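Syntaxin1 (Monosiga brevicollis, PDB 2XHE) probably acts as a SNAP receptor (SNARE) of the syntaxin family, binding other SNARE proteins in membrane transport. Local coordinates at residues M151-K162 with L222-F233. Numbering follows the deposited sequence.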
loop_
_atom_site.group_PDB
_atom_site.type_symbol
_atom_site.label_atom_id
_atom_site.label_comp_id
_atom_site.label_asym_id
_atom_site.label_seq_id
_atom_site.Cartn_x
_atom_site.Cartn_y
_atom_site.Cartn_z
ATOM N N MET B 151 21.362 -7.927 11.184
ATOM C CA MET B 151 22.768 -7.587 11.315
ATOM C C MET B 151 22.958 -6.088 11.407
ATOM O O MET B 151 23.938 -5.607 11.962
ATOM C CB MET B 151 23.585 -8.165 10.164
ATOM C CG MET B 151 23.627 -9.686 10.187
ATOM S SD MET B 151 23.950 -10.368 11.844
ATOM C CE MET B 151 25.744 -10.402 11.847
ATOM N N THR B 152 22.010 -5.346 10.863
ATOM C CA THR B 152 22.112 -3.904 10.893
ATOM C C THR B 152 21.892 -3.447 12.317
ATOM O O THR B 152 22.468 -2.454 12.752
ATOM C CB THR B 152 21.103 -3.248 9.940
ATOM O OG1 THR B 152 21.466 -3.567 8.592
ATOM C CG2 THR B 152 21.105 -1.738 10.108
ATOM N N ARG B 153 21.062 -4.186 13.045
ATOM C CA ARG B 153 20.836 -3.885 14.453
ATOM C C ARG B 153 22.143 -4.104 15.204
ATOM O O ARG B 153 22.528 -3.293 16.042
ATOM C CB ARG B 153 19.711 -4.745 15.028
ATOM C CG ARG B 153 19.462 -4.529 16.508
ATOM C CD ARG B 153 19.389 -3.048 16.857
ATOM N NE ARG B 153 19.193 -2.838 18.291
ATOM C CZ ARG B 153 19.534 -1.730 18.945
ATOM N NH1 ARG B 153 20.102 -0.716 18.298
ATOM N NH2 ARG B 153 19.314 -1.636 20.252
ATOM N N TYR B 154 22.832 -5.193 14.867
ATOM C CA TYR B 154 24.146 -5.499 15.426
ATOM C C TYR B 154 25.146 -4.394 15.085
ATOM O O TYR B 154 25.743 -3.788 15.972
ATOM C CB TYR B 154 24.632 -6.849 14.892
ATOM C CG TYR B 154 25.899 -7.389 15.526
ATOM C CD1 TYR B 154 26.020 -7.507 16.904
ATOM C CD2 TYR B 154 26.960 -7.822 14.736
ATOM C CE1 TYR B 154 27.182 -8.022 17.483
ATOM C CE2 TYR B 154 28.122 -8.338 15.302
ATOM C CZ TYR B 154 28.230 -8.437 16.675
ATOM O OH TYR B 154 29.387 -8.947 17.232
ATOM N N ASN B 155 25.322 -4.130 13.796
ATOM C CA ASN B 155 26.213 -3.067 13.347
ATOM C C ASN B 155 25.955 -1.759 14.089
ATOM O O ASN B 155 26.886 -0.998 14.363
ATOM C CB ASN B 155 26.077 -2.861 11.833
ATOM C CG ASN B 155 26.983 -1.765 11.302
ATOM O OD1 ASN B 155 26.618 -0.583 11.310
ATOM N ND2 ASN B 155 28.162 -2.153 10.809
ATOM N N ASP B 156 24.692 -1.505 14.424
ATOM C CA ASP B 156 24.324 -0.253 15.074
ATOM C C ASP B 156 24.730 -0.210 16.540
ATOM O O ASP B 156 25.208 0.817 17.008
ATOM C CB ASP B 156 22.831 0.041 14.913
ATOM C CG ASP B 156 22.532 0.893 13.684
ATOM O OD1 ASP B 156 23.487 1.370 13.026
ATOM O OD2 ASP B 156 21.336 1.091 13.378
ATOM N N VAL B 157 24.554 -1.322 17.255
ATOM C CA VAL B 157 24.941 -1.400 18.670
ATOM C C VAL B 157 26.463 -1.432 18.854
ATOM O O VAL B 157 26.978 -0.942 19.859
ATOM C CB VAL B 157 24.264 -2.593 19.403
ATOM C CG1 VAL B 157 24.491 -3.881 18.653
ATOM C CG2 VAL B 157 24.772 -2.716 20.837
ATOM N N GLN B 158 27.181 -1.992 17.881
ATOM C CA GLN B 158 28.648 -1.981 17.912
ATOM C C GLN B 158 29.224 -0.574 17.745
ATOM O O GLN B 158 29.932 -0.077 18.619
ATOM C CB GLN B 158 29.238 -2.932 16.863
ATOM C CG GLN B 158 28.997 -4.419 17.153
ATOM C CD GLN B 158 29.677 -4.914 18.436
ATOM O OE1 GLN B 158 30.722 -5.562 18.391
ATOM N NE2 GLN B 158 29.072 -4.618 19.579
ATOM N N ALA B 159 28.923 0.068 16.626
ATOM C CA ALA B 159 29.362 1.442 16.405
ATOM C C ALA B 159 28.817 2.403 17.463
ATOM O O ALA B 159 29.507 3.331 17.874
ATOM C CB ALA B 159 28.968 1.902 15.022
ATOM N N GLU B 160 27.577 2.177 17.891
ATOM C CA GLU B 160 26.950 2.978 18.944
ATOM C C GLU B 160 27.784 2.951 20.216
ATOM O O GLU B 160 28.007 3.987 20.843
ATOM C CB GLU B 160 25.538 2.458 19.238
ATOM C CG GLU B 160 24.817 3.115 20.412
ATOM C CD GLU B 160 23.367 2.639 20.552
ATOM O OE1 GLU B 160 22.846 2.631 21.687
ATOM O OE2 GLU B 160 22.748 2.269 19.528
ATOM N N ASN B 161 28.240 1.755 20.586
ATOM C CA ASN B 161 29.057 1.574 21.784
ATOM C C ASN B 161 30.513 1.998 21.584
ATOM O O ASN B 161 31.140 2.498 22.513
ATOM C CB ASN B 161 28.976 0.128 22.304
ATOM C CG ASN B 161 27.864 -0.069 23.336
ATOM O OD1 ASN B 161 27.001 -0.935 23.182
ATOM N ND2 ASN B 161 27.886 0.734 24.393
ATOM N N LYS B 162 31.044 1.810 20.376
ATOM C CA LYS B 162 32.433 2.173 20.093
ATOM C C LYS B 162 32.649 3.685 20.116
ATOM O O LYS B 162 33.754 4.163 20.383
ATOM C CB LYS B 162 32.884 1.608 18.748
ATOM C CG LYS B 162 34.266 2.081 18.322
ATOM C CD LYS B 162 34.371 2.123 16.816
ATOM C CE LYS B 162 35.370 3.168 16.353
ATOM N NZ LYS B 162 35.083 3.592 14.948
ATOM N N LEU B 222 35.600 -3.943 18.435
ATOM C CA LEU B 222 34.459 -3.330 17.777
ATOM C C LEU B 222 34.790 -2.897 16.352
ATOM O O LEU B 222 33.895 -2.719 15.529
ATOM C CB LEU B 222 33.985 -2.124 18.584
ATOM C CG LEU B 222 33.657 -2.440 20.037
ATOM C CD1 LEU B 222 33.017 -1.243 20.702
ATOM C CD2 LEU B 222 32.736 -3.639 20.107
ATOM N N GLU B 223 36.075 -2.732 16.064
ATOM C CA GLU B 223 36.513 -2.282 14.747
ATOM C C GLU B 223 36.608 -3.405 13.717
ATOM O O GLU B 223 36.235 -3.218 12.560
ATOM C CB GLU B 223 37.843 -1.529 14.842
ATOM C CG GLU B 223 37.704 -0.043 15.116
ATOM C CD GLU B 223 37.187 0.737 13.914
ATOM O OE1 GLU B 223 36.440 0.163 13.088
ATOM O OE2 GLU B 223 37.530 1.934 13.801
ATOM N N ARG B 224 37.122 -4.564 14.119
ATOM C CA ARG B 224 37.141 -5.704 13.206
ATOM C C ARG B 224 35.766 -6.361 13.193
ATOM O O ARG B 224 35.466 -7.196 12.340
ATOM C CB ARG B 224 38.265 -6.700 13.525
ATOM C CG ARG B 224 38.419 -7.068 14.986
ATOM C CD ARG B 224 39.485 -8.146 15.151
ATOM N NE ARG B 224 39.959 -8.243 16.528
ATOM C CZ ARG B 224 40.882 -7.441 17.052
ATOM N NH1 ARG B 224 41.418 -6.482 16.307
ATOM N NH2 ARG B 224 41.265 -7.593 18.315
ATOM N N SER B 225 34.925 -5.959 14.139
ATOM C CA SER B 225 33.523 -6.332 14.097
ATOM C C SER B 225 32.859 -5.540 12.970
ATOM O O SER B 225 32.313 -6.116 12.032
ATOM C CB SER B 225 32.842 -6.045 15.436
ATOM O OG SER B 225 31.662 -6.822 15.579
ATOM N N LEU B 226 32.929 -4.213 13.057
ATOM C CA LEU B 226 32.387 -3.340 12.018
ATOM C C LEU B 226 32.928 -3.697 10.632
ATOM O O LEU B 226 32.226 -3.570 9.627
ATOM C CB LEU B 226 32.668 -1.875 12.347
ATOM C CG LEU B 226 31.996 -1.373 13.629
ATOM C CD1 LEU B 226 32.569 -0.033 14.045
ATOM C CD2 LEU B 226 30.481 -1.290 13.475
ATOM N N LEU B 227 34.167 -4.168 10.582
ATOM C CA LEU B 227 34.771 -4.566 9.316
ATOM C C LEU B 227 34.176 -5.853 8.735
ATOM O O LEU B 227 33.877 -5.917 7.548
ATOM C CB LEU B 227 36.288 -4.680 9.460
ATOM C CG LEU B 227 37.027 -3.709 8.541
ATOM C CD1 LEU B 227 38.445 -3.429 9.038
ATOM C CD2 LEU B 227 37.004 -4.222 7.097
ATOM N N GLU B 228 34.020 -6.877 9.570
ATOM C CA GLU B 228 33.370 -8.116 9.151
ATOM C C GLU B 228 31.978 -7.797 8.605
ATOM O O GLU B 228 31.607 -8.215 7.505
ATOM C CB GLU B 228 33.250 -9.087 10.336
ATOM C CG GLU B 228 34.293 -10.202 10.388
ATOM C CD GLU B 228 35.676 -9.718 10.804
ATOM O OE1 GLU B 228 36.089 -8.623 10.365
ATOM O OE2 GLU B 228 36.358 -10.444 11.563
ATOM N N LEU B 229 31.217 -7.052 9.399
ATOM C CA LEU B 229 29.886 -6.606 9.024
ATOM C C LEU B 229 29.882 -5.871 7.688
ATOM O O LEU B 229 29.138 -6.242 6.777
ATOM C CB LEU B 229 29.329 -5.694 10.109
ATOM C CG LEU B 229 29.000 -6.427 11.404
ATOM C CD1 LEU B 229 28.467 -5.451 12.439
ATOM C CD2 LEU B 229 28.002 -7.556 11.129
ATOM N N HIS B 230 30.708 -4.830 7.581
ATOM C CA HIS B 230 30.871 -4.117 6.318
ATOM C C HIS B 230 31.133 -5.064 5.155
ATOM O O HIS B 230 30.448 -5.012 4.133
ATOM C CB HIS B 230 31.998 -3.092 6.402
ATOM C CG HIS B 230 32.240 -2.368 5.116
ATOM N ND1 HIS B 230 31.759 -1.100 4.877
ATOM C CD2 HIS B 230 32.887 -2.746 3.989
ATOM C CE1 HIS B 230 32.109 -0.723 3.660
ATOM N NE2 HIS B 230 32.793 -1.705 3.100
ATOM N N GLU B 231 32.134 -5.921 5.306
ATOM C CA GLU B 231 32.444 -6.892 4.276
ATOM C C GLU B 231 31.189 -7.670 3.934
ATOM O O GLU B 231 30.900 -7.918 2.764
ATOM C CB GLU B 231 33.542 -7.850 4.744
ATOM C CG GLU B 231 33.891 -8.925 3.724
ATOM C CD GLU B 231 34.059 -10.293 4.359
ATOM O OE1 GLU B 231 35.192 -10.629 4.773
ATOM O OE2 GLU B 231 33.053 -11.035 4.443
ATOM N N MET B 232 30.440 -8.052 4.961
ATOM C CA MET B 232 29.239 -8.860 4.760
ATOM C C MET B 232 28.160 -8.067 4.018
ATOM O O MET B 232 27.667 -8.485 2.964
ATOM C CB MET B 232 28.711 -9.368 6.105
ATOM C CG MET B 232 27.488 -10.271 6.008
ATOM S SD MET B 232 25.936 -9.364 5.869
ATOM C CE MET B 232 25.876 -8.530 7.452
ATOM N N PHE B 233 27.801 -6.916 4.578
ATOM C CA PHE B 233 26.826 -6.039 3.957
ATOM C C PHE B 233 27.173 -5.795 2.495
ATOM O O PHE B 233 26.284 -5.696 1.645
ATOM C CB PHE B 233 26.738 -4.709 4.706
ATOM C CG PHE B 233 26.049 -4.802 6.043
ATOM C CD1 PHE B 233 24.822 -5.434 6.171
ATOM C CD2 PHE B 233 26.611 -4.219 7.164
ATOM C CE1 PHE B 233 24.182 -5.495 7.389
ATOM C CE2 PHE B 233 25.979 -4.275 8.376
ATOM C CZ PHE B 233 24.764 -4.923 8.492
#
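The antiparallel pairing of L226 and L229 with N155, Q158 and A159 joins the Habc-type helix bundle of a syntaxin to its SNARE-motif helix. The segment axes run at 152° and approach to 9.6 Å; the closest CA pairs are N155-L226 and Q158-L222. L226 enters as a knob into a hole made by N155, Q158, A159 and K162; its CD2 lies 3.6 Å from N155 ND2. One turn on, L229 CD1 comes to 3.4 Å from N155 CA, and its other methyl, CD2, lies in the plane of the Y154 ring at the edge.

Beside the leucines, S225 OG donates to Q158 OE1 over 3.2 Å, in the carbonyl plane and on a lone pair, at a C=O...donor angle of 119°. In Q158, chi1 (-69°) sets CG over one face of the Y154 ring and the bend at chi2 turns the amide toward S225, while NE2 is hydrogen-bonded to H71 NE2 of helix 44-72, so both ends of the amide are engaged. Such docking of the SNARE helix on the N-terminal bundle is consistent with the closed form of syntaxins; a chain of another protein also packs against N155, A159 and F233.

The F233 ring lies against M151, T152 and N155, with N155 CB at its edge, 3.7 Å from CE2. At the 151 end, M232 CE touches M151 CB at 3.6 Å. At the opposite end, K162 has an extended chain, and NZ forms a salt bridge, weak as a hydrogen bond, with E223 OE2 at 3.2 Å.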